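Local structure of dipicolinate synthase subunit A (Bacillus halodurans, 3D4O) at residues C[138-142]-C[169-174]; C[234-240]-C[258-263]. The protein probably serves, together with a partner subunit B, as a dinucleotide-dependent oxidoreductase in making dipicolinate, the small molecule stored in bacterial spores. All blocks are in the same frame, centred on the assembly; numbering follows the deposited sequence. Where two conformers were deposited one is given.

Interaction 1 (C[138-142]-C[169-174]). With EDO (1,2-ethanediol), chain L.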
loop_
_atom_site.group_PDB
_atom_site.type_symbol
_atom_site.label_atom_id
_atom_site.label_comp_id
_atom_site.label_asym_id
_atom_site.label_seq_id
_atom_site.Cartn_x
_atom_site.Cartn_y
_atom_site.Cartn_z
ATOM N N ALA C 138 1.988 3.653 10.273
ATOM C CA ALA C 138 2.172 2.192 9.935
ATOM C C ALA C 138 1.396 1.844 8.703
ATOM O O ALA C 138 1.872 1.114 7.840
ATOM C CB ALA C 138 1.745 1.290 11.053
ATOM N N GLU C 139 0.196 2.393 8.633
ATOM C CA GLU C 139 -0.667 2.179 7.485
ATOM C C GLU C 139 0.005 2.678 6.247
ATOM O O GLU C 139 0.042 1.999 5.236
ATOM C CB GLU C 139 -2.055 2.810 7.644
ATOM C CG GLU C 139 -2.884 1.980 8.622
ATOM C CD GLU C 139 -4.344 2.358 8.727
ATOM O OE1 GLU C 139 -4.916 3.031 7.815
ATOM O OE2 GLU C 139 -4.973 1.901 9.713
ATOM N N GLY C 140 0.573 3.862 6.338
ATOM C CA GLY C 140 1.266 4.440 5.199
ATOM C C GLY C 140 2.504 3.643 4.829
ATOM O O GLY C 140 2.831 3.496 3.665
ATOM N N THR C 141 3.191 3.139 5.842
ATOM C CA THR C 141 4.409 2.351 5.641
ATOM C C THR C 141 4.064 1.034 4.924
ATOM O O THR C 141 4.719 0.605 4.012
ATOM C CB THR C 141 5.128 2.065 6.994
ATOM O OG1 THR C 141 5.476 3.316 7.596
ATOM C CG2 THR C 141 6.432 1.214 6.786
ATOM N N ILE C 142 2.961 0.445 5.324
ATOM C CA ILE C 142 2.498 -0.794 4.712
ATOM C C ILE C 142 2.108 -0.521 3.271
ATOM O O ILE C 142 2.486 -1.255 2.356
ATOM C CB ILE C 142 1.339 -1.371 5.522
ATOM C CG1 ILE C 142 1.931 -2.122 6.717
ATOM C CG2 ILE C 142 0.418 -2.305 4.706
ATOM C CD1 ILE C 142 0.860 -2.408 7.773
ATOM N N SER C 169 4.416 -0.237 16.608
ATOM C CA SER C 169 3.163 -0.271 15.816
ATOM C C SER C 169 3.397 -0.803 14.411
ATOM O O SER C 169 2.567 -1.491 13.828
ATOM C CB SER C 169 2.598 1.138 15.667
ATOM O OG SER C 169 2.269 1.660 16.931
ATOM N N VAL C 170 4.552 -0.442 13.898
ATOM C CA VAL C 170 4.965 -0.781 12.541
ATOM C C VAL C 170 5.266 -2.263 12.454
ATOM O O VAL C 170 4.773 -2.965 11.585
ATOM C CB VAL C 170 6.163 0.064 12.070
ATOM C CG1 VAL C 170 6.857 -0.573 10.845
ATOM C CG2 VAL C 170 5.705 1.520 11.777
ATOM N N ALA C 171 6.042 -2.745 13.401
ATOM C CA ALA C 171 6.443 -4.156 13.394
ATOM C C ALA C 171 5.217 -5.071 13.562
ATOM O O ALA C 171 5.041 -6.051 12.830
ATOM C CB ALA C 171 7.477 -4.415 14.459
ATOM N N ARG C 172 4.319 -4.671 14.448
ATOM C CA ARG C 172 3.115 -5.446 14.761
ATOM C C ARG C 172 2.252 -5.663 13.502
ATOM O O ARG C 172 1.725 -6.741 13.245
ATOM C CB ARG C 172 2.317 -4.747 15.883
ATOM C CG ARG C 172 1.147 -5.547 16.453
ATOM C CD ARG C 172 0.514 -4.892 17.735
ATOM N NE ARG C 172 1.068 -5.282 19.055
ATOM C CZ ARG C 172 1.721 -4.458 19.889
ATOM N NH1 ARG C 172 1.925 -3.203 19.522
ATOM N NH2 ARG C 172 2.140 -4.882 21.109
ATOM N N LYS C 173 2.125 -4.615 12.728
ATOM C CA LYS C 173 1.335 -4.645 11.502
ATOM C C LYS C 173 2.013 -5.434 10.363
ATOM O O LYS C 173 1.354 -6.073 9.592
ATOM C CB LYS C 173 0.932 -3.238 11.057
ATOM C CG LYS C 173 -0.226 -2.758 11.914
ATOM C CD LYS C 173 -0.743 -1.370 11.565
ATOM C CE LYS C 173 -2.173 -1.133 12.172
ATOM N NZ LYS C 173 -2.390 -1.236 13.625
ATOM N N PHE C 174 3.324 -5.388 10.245
ATOM C CA PHE C 174 3.942 -6.177 9.191
ATOM C C PHE C 174 3.754 -7.655 9.524
ATOM O O PHE C 174 3.462 -8.480 8.643
ATOM C CB PHE C 174 5.398 -5.798 8.926
ATOM C CG PHE C 174 5.535 -4.694 7.941
ATOM C CD1 PHE C 174 5.610 -4.977 6.582
ATOM C CD2 PHE C 174 5.530 -3.378 8.345
ATOM C CE1 PHE C 174 5.691 -3.968 5.656
ATOM C CE2 PHE C 174 5.629 -2.370 7.431
ATOM C CZ PHE C 174 5.718 -2.656 6.075
HETATM C C1 EDO L . 3.058 -9.447 16.528
HETATM O O1 EDO L . 2.772 -9.581 17.924
HETATM C C2 EDO L . 1.924 -10.061 15.705
HETATM O O2 EDO L . 1.316 -9.021 14.951
#
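Where two helices are to pack closely, a small residue at the crossing and longer side chains flanking it offer a simple solution. A138, on helix 127-148, provides the small residue. Its CA lies 4.8 Å from that of V170 on helix 165-176, whereas one turn later the CA atoms of I142 and F174 are 7.2 Å apart, the two segment axes diverging at a crossing angle of -49° from a closest approach of 9.4 Å. The methyl CB of A138 settles among three residues of the partner helix, 4.0 Å from S169 O, 4.0 Å from V170 CG2 and 3.7 Å from K173 CD. K173 contributes mainly its aliphatic stem: while CD lies against A138, K173 CB meets I142 CD1 at 3.4 Å. I142 thereby fills the widening gap, and its CG1 stands 4.0 Å from the centroid of the F174 ring, 21° off the normal, a CH-pi contact over the face. T141 approaches the edge of the same ring, with CG2 3.7 Å from F174 CE2. Dispersion thus holds this interface, and several polar groups find partners outside the pair: T141 OG1 with T137 O, S169 OG with S134 OG. E139, turned away, bonds to the backbone of I153 and H154 of the second subunit. On the side of helix 165-176 away from A138, R172 O accepts a weak hydrogen bond from ethanediol O2 at 2.9 Å. Helix 165-176 follows strand 157-161 and a glycine-rich turn, consistent with the first strand-turn-helix of a Rossmann-type dinucleotide-binding domain, here covered by the long helix 127-148.

Interaction 2 (C[234-240]-C[258-263]); sequences MPSHTFV and RGIKAL
Water bridges precede direct pairing here. Selenomethionine M234 and P235 are extended, P235–T238 form a type I turn (T238 N to P235 O, 3.1 Å), and F239–V240 are strand. After helix 252-257, G259 (phi 71°, psi 24°) is C-prime of a Schellman motif, I260 N bonding A255 O. V240 pairs with A262 (CA–CA 4.5 Å): V240 N donates to K261 O (2.9 Å), and V240 O accepts from L263 N (3.0 Å). Upstream, water 1 accepts from K261 N (3.1 Å) and donates to S236 O (2.8 Å) and T238 O (2.7 Å); water 2 joins S236 OG and G259 O (2.7 Å each). R258 NH1 reaches M234 O weakly (2.9 Å) and also L231 O. The F239 backbone bonds to D215 and C217, T238 OG1 to V214 O, and K261 NZ to H148 ND1. I260 (m, m) puts CG2 3.4 Å from M234 CE. V240 and A262 share one face, CB–CB 3.8 Å; F239 (t) the other. This is the beta-alpha-beta crossover ending a Rossmann-type sheet.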
loop_
_atom_site.group_PDB
_atom_site.type_symbol
_atom_site.label_atom_id
_atom_site.label_comp_id
_atom_site.label_asym_id
_atom_site.label_seq_id
_atom_site.Cartn_x
_atom_site.Cartn_y
_atom_site.Cartn_z
HETATM N N MSE C 234 23.283 -6.182 2.322
HETATM C CA MSE C 234 21.847 -6.374 2.019
HETATM C C MSE C 234 21.608 -6.886 0.625
HETATM O O MSE C 234 22.439 -6.703 -0.236
HETATM C CB MSE C 234 21.068 -5.066 2.178
HETATM C CG MSE C 234 20.768 -4.745 3.605
HETATM SE SE MSE C 234 19.925 -2.996 3.822
HETATM C CE MSE C 234 19.276 -2.677 2.055
ATOM N N PRO C 235 20.474 -7.558 0.411
ATOM C CA PRO C 235 20.145 -7.958 -0.942
ATOM C C PRO C 235 19.949 -6.722 -1.791
ATOM O O PRO C 235 19.482 -5.687 -1.313
ATOM C CB PRO C 235 18.794 -8.684 -0.774
ATOM C CG PRO C 235 18.748 -9.096 0.640
ATOM C CD PRO C 235 19.458 -8.009 1.379
ATOM N N SER C 236 20.296 -6.870 -3.054
ATOM C CA SER C 236 20.192 -5.808 -4.053
ATOM C C SER C 236 18.794 -5.244 -4.263
ATOM O O SER C 236 18.616 -4.125 -4.686
ATOM C CB SER C 236 20.708 -6.356 -5.394
ATOM O OG SER C 236 20.489 -5.422 -6.421
ATOM N N HIS C 237 17.794 -6.039 -3.944
ATOM C CA HIS C 237 16.395 -5.641 -4.165
ATOM C C HIS C 237 15.753 -5.054 -2.914
ATOM O O HIS C 237 14.588 -4.689 -2.927
ATOM C CB HIS C 237 15.576 -6.852 -4.586
ATOM C CG HIS C 237 15.448 -7.872 -3.504
ATOM N ND1 HIS C 237 16.286 -8.962 -3.404
ATOM C CD2 HIS C 237 14.615 -7.931 -2.432
ATOM C CE1 HIS C 237 15.956 -9.662 -2.331
ATOM N NE2 HIS C 237 14.959 -9.048 -1.711
ATOM N N THR C 238 16.526 -4.939 -1.836
ATOM C CA THR C 238 15.959 -4.483 -0.573
ATOM C C THR C 238 15.373 -3.080 -0.693
ATOM O O THR C 238 15.898 -2.223 -1.386
ATOM C CB THR C 238 16.959 -4.480 0.560
ATOM O OG1 THR C 238 17.611 -5.742 0.611
ATOM C CG2 THR C 238 16.240 -4.269 1.883
ATOM N N PHE C 239 14.266 -2.878 0.005
ATOM C CA PHE C 239 13.616 -1.564 0.061
ATOM C C PHE C 239 13.746 -1.023 1.487
ATOM O O PHE C 239 13.299 -1.637 2.454
ATOM C CB PHE C 239 12.164 -1.692 -0.376
ATOM C CG PHE C 239 11.383 -0.390 -0.369
ATOM C CD1 PHE C 239 11.978 0.804 -0.694
ATOM C CD2 PHE C 239 10.029 -0.401 -0.119
ATOM C CE1 PHE C 239 11.257 1.966 -0.697
ATOM C CE2 PHE C 239 9.292 0.751 -0.162
ATOM C CZ PHE C 239 9.909 1.943 -0.468
ATOM N N VAL C 240 14.406 0.116 1.611
ATOM C CA VAL C 240 14.585 0.736 2.925
ATOM C C VAL C 240 13.636 1.918 3.062
ATOM O O VAL C 240 13.712 2.857 2.298
ATOM C CB VAL C 240 16.002 1.296 3.160
ATOM C CG1 VAL C 240 16.023 2.082 4.488
ATOM C CG2 VAL C 240 17.086 0.181 3.133
ATOM N N ARG C 258 25.043 1.915 -4.367
ATOM C CA ARG C 258 25.022 0.468 -4.598
ATOM C C ARG C 258 23.672 -0.014 -5.110
ATOM O O ARG C 258 23.392 -1.212 -5.160
ATOM C CB ARG C 258 25.466 -0.339 -3.370
ATOM C CG ARG C 258 24.461 -0.453 -2.280
ATOM C CD ARG C 258 24.490 -1.861 -1.729
ATOM N NE ARG C 258 24.081 -2.834 -2.753
ATOM C CZ ARG C 258 23.937 -4.143 -2.548
ATOM N NH1 ARG C 258 24.167 -4.661 -1.357
ATOM N NH2 ARG C 258 23.559 -4.932 -3.544
ATOM N N GLY C 259 22.852 0.943 -5.498
ATOM C CA GLY C 259 21.551 0.655 -6.084
ATOM C C GLY C 259 20.478 0.102 -5.167
ATOM O O GLY C 259 19.557 -0.590 -5.607
ATOM N N ILE C 260 20.610 0.365 -3.878
ATOM C CA ILE C 260 19.554 -0.004 -2.942
ATOM C C ILE C 260 18.569 1.162 -2.917
ATOM O O ILE C 260 18.973 2.303 -2.755
ATOM C CB ILE C 260 20.057 -0.226 -1.504
ATOM C CG1 ILE C 260 21.062 -1.372 -1.429
ATOM C CG2 ILE C 260 18.881 -0.507 -0.583
ATOM C CD1 ILE C 260 20.477 -2.729 -1.654
ATOM N N LYS C 261 17.296 0.870 -3.142
ATOM C CA LYS C 261 16.224 1.889 -3.071
ATOM C C LYS C 261 15.895 2.207 -1.613
ATOM O O LYS C 261 15.394 1.371 -0.858
ATOM C CB LYS C 261 14.949 1.411 -3.772
ATOM C CG LYS C 261 13.839 2.454 -3.813
ATOM C CD LYS C 261 12.709 2.015 -4.739
ATOM C CE LYS C 261 11.671 3.134 -4.971
ATOM N NZ LYS C 261 10.629 2.766 -5.976
ATOM N N ALA C 262 16.193 3.433 -1.238
ATOM C CA ALA C 262 15.987 3.924 0.119
ATOM C C ALA C 262 15.296 5.278 0.087
ATOM O O ALA C 262 15.714 6.170 -0.621
ATOM C CB ALA C 262 17.328 4.024 0.831
ATOM N N LEU C 263 14.237 5.408 0.873
ATOM C CA LEU C 263 13.456 6.642 0.938
ATOM C C LEU C 263 13.253 7.163 2.366
ATOM O O LEU C 263 12.999 6.392 3.302
ATOM C CB LEU C 263 12.069 6.419 0.301
ATOM C CG LEU C 263 11.926 5.928 -1.147
ATOM C CD1 LEU C 263 10.472 5.688 -1.458
ATOM C CD2 LEU C 263 12.491 6.934 -2.123
HETATM O O HOH W 1 16.792 -2.138 -3.896
HETATM O O HOH W 2 20.824 -2.745 -6.715
#

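Overall arrangement
Both contacts belong to one Rossmann-type domain and come in series along the chain, interaction 1 closing before interaction 2 opens. Their centres are 19 Å apart and their nearest atoms about 6 Å, so they do not touch, yet the fold connects them. Helix 165-176 lies against strands 157-161 and 216-219 at the sheet's centre and 180-185 beside them, whereas 234-240 and 258-263 build the far end of the same parallel sheet, where 261-264 is its outermost strand within the chain. Helix 127-148 spans the distance: its T141 touches L243, just past strand 239-242, and its last residue, H148, meets F239 and K261. The principle illustrated is that one long helix can tie a sheet's centre to its edge.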